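PDB 7E6I: glucose-6-phosphate 1-dehydrogenase from Kluyveromyces lactis, which catalyses the NADP-dependent oxidation of glucose 6-phosphate to 6-phosphogluconolactone, the rate-limiting first step of the oxidative pentose phosphate pathway. Local coordinates for residues T3-G15 against K111-L124. Residues are numbered along the deposited sequence; the frame is centred on the assembly and turned at random.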
loop_
_atom_site.group_PDB
_atom_site.type_symbol
_atom_site.label_atom_id
_atom_site.label_comp_id
_atom_site.label_asym_id
_atom_site.label_seq_id
_atom_site.Cartn_x
_atom_site.Cartn_y
_atom_site.Cartn_z
ATOM N N THR A 3 -21.724 -4.253 -10.340
ATOM C CA THR A 3 -22.407 -3.072 -10.840
ATOM C C THR A 3 -21.524 -1.838 -10.722
ATOM O O THR A 3 -20.950 -1.571 -9.660
ATOM C CB THR A 3 -23.706 -2.874 -10.069
ATOM O OG1 THR A 3 -24.428 -4.115 -10.037
ATOM C CG2 THR A 3 -24.552 -1.792 -10.723
ATOM N N GLN A 4 -21.417 -1.076 -11.807
ATOM C CA GLN A 4 -20.621 0.142 -11.788
ATOM C C GLN A 4 -21.462 1.328 -11.323
ATOM O O GLN A 4 -22.658 1.418 -11.605
ATOM C CB GLN A 4 -20.025 0.417 -13.161
ATOM C CG GLN A 4 -19.079 -0.701 -13.630
ATOM C CD GLN A 4 -18.380 -0.361 -14.936
ATOM O OE1 GLN A 4 -18.667 0.671 -15.557
ATOM N NE2 GLN A 4 -17.470 -1.226 -15.367
ATOM N N PHE A 5 -20.825 2.218 -10.567
ATOM C CA PHE A 5 -21.449 3.409 -10.005
ATOM C C PHE A 5 -21.116 4.577 -10.924
ATOM O O PHE A 5 -19.940 4.934 -11.071
ATOM C CB PHE A 5 -20.930 3.706 -8.592
ATOM C CG PHE A 5 -21.452 2.783 -7.508
ATOM C CD1 PHE A 5 -22.168 1.634 -7.813
ATOM C CD2 PHE A 5 -21.191 3.071 -6.158
ATOM C CE1 PHE A 5 -22.620 0.783 -6.800
ATOM C CE2 PHE A 5 -21.639 2.231 -5.125
ATOM C CZ PHE A 5 -22.354 1.084 -5.448
ATOM N N ASP A 6 -22.143 5.176 -11.531
ATOM C CA ASP A 6 -21.948 6.293 -12.452
ATOM C C ASP A 6 -22.824 7.476 -12.055
ATOM O O ASP A 6 -22.346 8.413 -11.412
ATOM C CB ASP A 6 -22.244 5.859 -13.890
ATOM C CG ASP A 6 -21.563 6.746 -14.939
ATOM O OD1 ASP A 6 -20.882 7.732 -14.566
ATOM O OD2 ASP A 6 -21.717 6.449 -16.149
ATOM N N GLU A 7 -24.107 7.432 -12.401
ATOM C CA GLU A 7 -25.009 8.567 -12.210
ATOM C C GLU A 7 -25.681 8.516 -10.844
ATOM O O GLU A 7 -26.071 7.448 -10.365
ATOM C CB GLU A 7 -26.086 8.605 -13.299
ATOM C CG GLU A 7 -25.646 8.091 -14.673
ATOM C CD GLU A 7 -25.600 6.549 -14.775
ATOM O OE1 GLU A 7 -26.337 5.865 -14.024
ATOM O OE2 GLU A 7 -24.822 6.021 -15.610
ATOM N N ASN A 8 -25.804 9.686 -10.217
ATOM C CA ASN A 8 -26.570 9.853 -8.978
ATOM C C ASN A 8 -26.030 8.992 -7.839
ATOM O O ASN A 8 -26.762 8.632 -6.912
ATOM C CB ASN A 8 -28.058 9.575 -9.215
ATOM C CG ASN A 8 -28.584 10.288 -10.439
ATOM O OD1 ASN A 8 -28.252 11.451 -10.678
ATOM N ND2 ASN A 8 -29.372 9.585 -11.245
ATOM N N THR A 9 -24.743 8.670 -7.892
ATOM C CA THR A 9 -24.081 8.036 -6.768
ATOM C C THR A 9 -23.802 9.058 -5.675
ATOM O O THR A 9 -23.371 10.185 -5.942
ATOM C CB THR A 9 -22.782 7.381 -7.222
ATOM O OG1 THR A 9 -22.173 8.194 -8.232
ATOM C CG2 THR A 9 -23.088 6.064 -7.831
ATOM N N VAL A 10 -24.064 8.668 -4.436
ATOM C CA VAL A 10 -23.758 9.511 -3.291
ATOM C C VAL A 10 -22.538 8.926 -2.591
ATOM O O VAL A 10 -22.529 7.756 -2.183
ATOM C CB VAL A 10 -24.964 9.657 -2.347
ATOM C CG1 VAL A 10 -25.702 8.343 -2.233
ATOM C CG2 VAL A 10 -24.527 10.186 -0.969
ATOM N N ILE A 11 -21.495 9.733 -2.489
ATOM C CA ILE A 11 -20.285 9.380 -1.772
ATOM C C ILE A 11 -20.297 10.163 -0.469
ATOM O O ILE A 11 -20.250 11.398 -0.484
ATOM C CB ILE A 11 -19.034 9.695 -2.607
ATOM C CG1 ILE A 11 -19.011 8.838 -3.875
ATOM C CG2 ILE A 11 -17.776 9.490 -1.803
ATOM C CD1 ILE A 11 -18.022 9.339 -4.933
ATOM N N THR A 12 -20.366 9.457 0.659
ATOM C CA THR A 12 -20.242 10.078 1.973
ATOM C C THR A 12 -18.859 9.787 2.543
ATOM O O THR A 12 -18.473 8.622 2.670
ATOM C CB THR A 12 -21.319 9.578 2.935
ATOM O OG1 THR A 12 -22.604 9.667 2.316
ATOM C CG2 THR A 12 -21.311 10.410 4.195
ATOM N N ILE A 13 -18.131 10.842 2.904
ATOM C CA ILE A 13 -16.798 10.729 3.498
ATOM C C ILE A 13 -16.940 10.998 4.991
ATOM O O ILE A 13 -17.057 12.150 5.418
ATOM C CB ILE A 13 -15.791 11.691 2.859
ATOM C CG1 ILE A 13 -15.619 11.399 1.372
ATOM C CG2 ILE A 13 -14.440 11.580 3.545
ATOM C CD1 ILE A 13 -16.605 12.137 0.506
ATOM N N PHE A 14 -16.912 9.939 5.789
ATOM C CA PHE A 14 -16.919 10.088 7.233
ATOM C C PHE A 14 -15.541 10.505 7.731
ATOM O O PHE A 14 -14.511 10.128 7.165
ATOM C CB PHE A 14 -17.354 8.789 7.901
ATOM C CG PHE A 14 -18.846 8.578 7.890
ATOM C CD1 PHE A 14 -19.480 8.049 6.774
ATOM C CD2 PHE A 14 -19.613 8.900 8.998
ATOM C CE1 PHE A 14 -20.855 7.850 6.769
ATOM C CE2 PHE A 14 -20.980 8.703 8.995
ATOM C CZ PHE A 14 -21.605 8.179 7.880
ATOM N N GLY A 15 -15.529 11.292 8.805
ATOM C CA GLY A 15 -14.295 11.899 9.257
ATOM C C GLY A 15 -13.858 13.047 8.380
ATOM O O GLY A 15 -12.659 13.314 8.269
ATOM N N LYS A 111 -33.645 12.891 -8.269
ATOM C CA LYS A 111 -33.255 12.116 -9.443
ATOM C C LYS A 111 -33.963 10.775 -9.354
ATOM O O LYS A 111 -33.980 10.153 -8.289
ATOM C CB LYS A 111 -31.739 11.911 -9.509
ATOM C CG LYS A 111 -30.929 13.050 -8.928
ATOM C CD LYS A 111 -30.872 14.203 -9.909
ATOM C CE LYS A 111 -29.871 15.255 -9.478
ATOM N NZ LYS A 111 -28.982 15.636 -10.609
ATOM N N LYS A 112 -34.569 10.342 -10.444
ATOM C CA LYS A 112 -35.356 9.116 -10.391
ATOM C C LYS A 112 -34.394 7.956 -10.205
ATOM O O LYS A 112 -33.791 7.475 -11.168
ATOM C CB LYS A 112 -36.200 8.949 -11.651
ATOM C CG LYS A 112 -37.295 10.011 -11.850
ATOM C CD LYS A 112 -36.760 11.317 -12.455
ATOM C CE LYS A 112 -37.879 12.279 -12.840
ATOM N NZ LYS A 112 -37.613 13.657 -12.341
ATOM N N VAL A 113 -34.226 7.512 -8.961
ATOM C CA VAL A 113 -33.307 6.424 -8.638
ATOM C C VAL A 113 -34.124 5.236 -8.149
ATOM O O VAL A 113 -34.795 5.323 -7.113
ATOM C CB VAL A 113 -32.263 6.837 -7.587
ATOM C CG1 VAL A 113 -31.500 5.614 -7.096
ATOM C CG2 VAL A 113 -31.296 7.858 -8.159
ATOM N N ASP A 114 -34.066 4.131 -8.896
ATOM C CA ASP A 114 -34.675 2.869 -8.495
ATOM C C ASP A 114 -33.729 1.992 -7.689
ATOM O O ASP A 114 -34.188 1.077 -6.993
ATOM C CB ASP A 114 -35.133 2.083 -9.729
ATOM C CG ASP A 114 -36.518 2.471 -10.184
ATOM O OD1 ASP A 114 -37.438 2.461 -9.336
ATOM O OD2 ASP A 114 -36.689 2.781 -11.384
ATOM N N GLU A 115 -32.426 2.242 -7.786
ATOM C CA GLU A 115 -31.407 1.450 -7.102
ATOM C C GLU A 115 -30.373 2.415 -6.543
ATOM O O GLU A 115 -29.483 2.878 -7.277
ATOM C CB GLU A 115 -30.752 0.450 -8.050
ATOM C CG GLU A 115 -29.698 -0.415 -7.416
ATOM C CD GLU A 115 -29.091 -1.374 -8.422
ATOM O OE1 GLU A 115 -28.399 -0.907 -9.358
ATOM O OE2 GLU A 115 -29.329 -2.595 -8.292
ATOM N N PRO A 116 -30.466 2.759 -5.265
ATOM C CA PRO A 116 -29.436 3.610 -4.659
ATOM C C PRO A 116 -28.043 3.005 -4.827
ATOM O O PRO A 116 -27.835 1.805 -4.615
ATOM C CB PRO A 116 -29.853 3.677 -3.184
ATOM C CG PRO A 116 -31.282 3.240 -3.149
ATOM C CD PRO A 116 -31.487 2.316 -4.301
ATOM N N HIS A 117 -27.092 3.842 -5.239
ATOM C CA HIS A 117 -25.679 3.478 -5.322
ATOM C C HIS A 117 -24.919 4.368 -4.345
ATOM O O HIS A 117 -24.768 5.571 -4.590
ATOM C CB HIS A 117 -25.130 3.665 -6.733
ATOM C CG HIS A 117 -25.676 2.706 -7.744
ATOM N ND1 HIS A 117 -25.532 2.903 -9.101
ATOM C CD2 HIS A 117 -26.370 1.551 -7.602
ATOM C CE1 HIS A 117 -26.107 1.906 -9.752
ATOM N NE2 HIS A 117 -26.625 1.073 -8.866
ATOM N N ARG A 118 -24.431 3.791 -3.249
ATOM C CA ARG A 118 -23.850 4.572 -2.159
ATOM C C ARG A 118 -22.462 4.062 -1.793
ATOM O O ARG A 118 -22.282 2.870 -1.504
ATOM C CB ARG A 118 -24.762 4.541 -0.921
ATOM C CG ARG A 118 -26.189 4.966 -1.225
ATOM C CD ARG A 118 -27.082 4.863 -0.022
ATOM N NE ARG A 118 -28.447 5.276 -0.333
ATOM C CZ ARG A 118 -29.523 4.796 0.278
ATOM N NH1 ARG A 118 -29.394 3.884 1.235
ATOM N NH2 ARG A 118 -30.722 5.230 -0.061
ATOM N N LEU A 119 -21.487 4.969 -1.800
ATOM C CA LEU A 119 -20.136 4.685 -1.341
ATOM C C LEU A 119 -19.909 5.435 -0.031
ATOM O O LEU A 119 -20.163 6.641 0.053
ATOM C CB LEU A 119 -19.094 5.091 -2.394
ATOM C CG LEU A 119 -17.607 4.800 -2.111
ATOM C CD1 LEU A 119 -17.367 3.297 -2.050
ATOM C CD2 LEU A 119 -16.665 5.446 -3.147
ATOM N N PHE A 120 -19.465 4.715 0.994
ATOM C CA PHE A 120 -19.087 5.300 2.276
ATOM C C PHE A 120 -17.580 5.172 2.443
ATOM O O PHE A 120 -17.064 4.061 2.610
ATOM C CB PHE A 120 -19.820 4.606 3.420
ATOM C CG PHE A 120 -21.305 4.741 3.348
ATOM C CD1 PHE A 120 -21.932 5.907 3.767
ATOM C CD2 PHE A 120 -22.078 3.712 2.838
ATOM C CE1 PHE A 120 -23.309 6.037 3.692
ATOM C CE2 PHE A 120 -23.458 3.836 2.761
ATOM C CZ PHE A 120 -24.073 5.000 3.182
ATOM N N TYR A 121 -16.875 6.298 2.393
ATOM C CA TYR A 121 -15.439 6.323 2.658
ATOM C C TYR A 121 -15.216 6.658 4.130
ATOM O O TYR A 121 -15.580 7.749 4.580
ATOM C CB TYR A 121 -14.728 7.340 1.758
ATOM C CG TYR A 121 -13.234 7.130 1.689
ATOM C CD1 TYR A 121 -12.438 7.239 2.835
ATOM C CD2 TYR A 121 -12.616 6.800 0.485
ATOM C CE1 TYR A 121 -11.072 7.030 2.781
ATOM C CE2 TYR A 121 -11.247 6.587 0.420
ATOM C CZ TYR A 121 -10.478 6.703 1.562
ATOM O OH TYR A 121 -9.113 6.490 1.490
ATOM N N LEU A 122 -14.587 5.742 4.869
ATOM C CA LEU A 122 -14.460 5.882 6.324
ATOM C C LEU A 122 -13.051 6.356 6.689
ATOM O O LEU A 122 -12.185 5.580 7.093
ATOM C CB LEU A 122 -14.802 4.563 7.015
ATOM C CG LEU A 122 -16.255 4.250 7.368
ATOM C CD1 LEU A 122 -17.188 4.509 6.208
ATOM C CD2 LEU A 122 -16.367 2.813 7.824
ATOM N N ALA A 123 -12.826 7.667 6.566
ATOM C CA ALA A 123 -11.508 8.250 6.833
ATOM C C ALA A 123 -11.289 8.415 8.339
ATOM O O ALA A 123 -11.103 9.511 8.863
ATOM C CB ALA A 123 -11.365 9.580 6.111
ATOM N N LEU A 124 -11.304 7.289 9.036
ATOM C CA LEU A 124 -11.348 7.266 10.488
ATOM C C LEU A 124 -10.438 6.161 10.981
ATOM O O LEU A 124 -10.118 5.230 10.229
ATOM C CB LEU A 124 -12.783 7.029 10.991
ATOM C CG LEU A 124 -13.817 8.113 10.677
ATOM C CD1 LEU A 124 -15.223 7.586 10.825
ATOM C CD2 LEU A 124 -13.594 9.296 11.597
HETATM O O HOH W 1 -24.447 4.730 -10.399
HETATM O O HOH W 2 -27.805 6.629 -5.690
HETATM O O HOH W 3 -9.514 12.249 8.059
#
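In His117 and Phe5 alike, CG is turned away from the carbonyl and lies near the backbone N (chi1 -69° and -74°), and this brings their rings together. The planes are nearly parallel, 4° apart, but the two rings are offset, with little of one over the other. His117 CB, not its ring, sits over the centre of the Phe5 ring, a CH-pi contact with CB 3.7 Å from the centroid. Thr9 CG2 comes in at the edge of the imidazole and lies 3.3 Å from His117 CB. Glu115 helps to set the rotation of the imidazole: His117 NE2 donates to Glu115 OE1 at 2.7 Å, close to the ring plane. Water 1 bridges His117 ND1 to Asp6 N and Glu7 O. With an alanine here, Glu115 OE1 and this water would probably be left without their imidazole partner, and a gap would be likely beside Thr3 CG2 and the CD1 side of Phe5.

From His117 on, strands 10-14 and 117-122 run parallel as central neighbours in the Rossmann-fold sheet of the coenzyme domain. The ladder starts with Val10 N to His117 O (3.2 Å) and ends with a weak bond from Ala123 N to Phe14 O. On one face, covered by helix 19-34, Ile11 CG1 lies alongside Leu119 CB at 4.0 Å. On the other, Phe14 presents its edge, CE1, to Phe120 CD1 at 3.7 Å. Val10 CG1 runs alongside Arg118 CG, 3.6 Å away, while the guanidinium reaches on to a salt bridge with Glu108. Gly15, which probably binds NADP(+), packs its CA against Leu124 CD2.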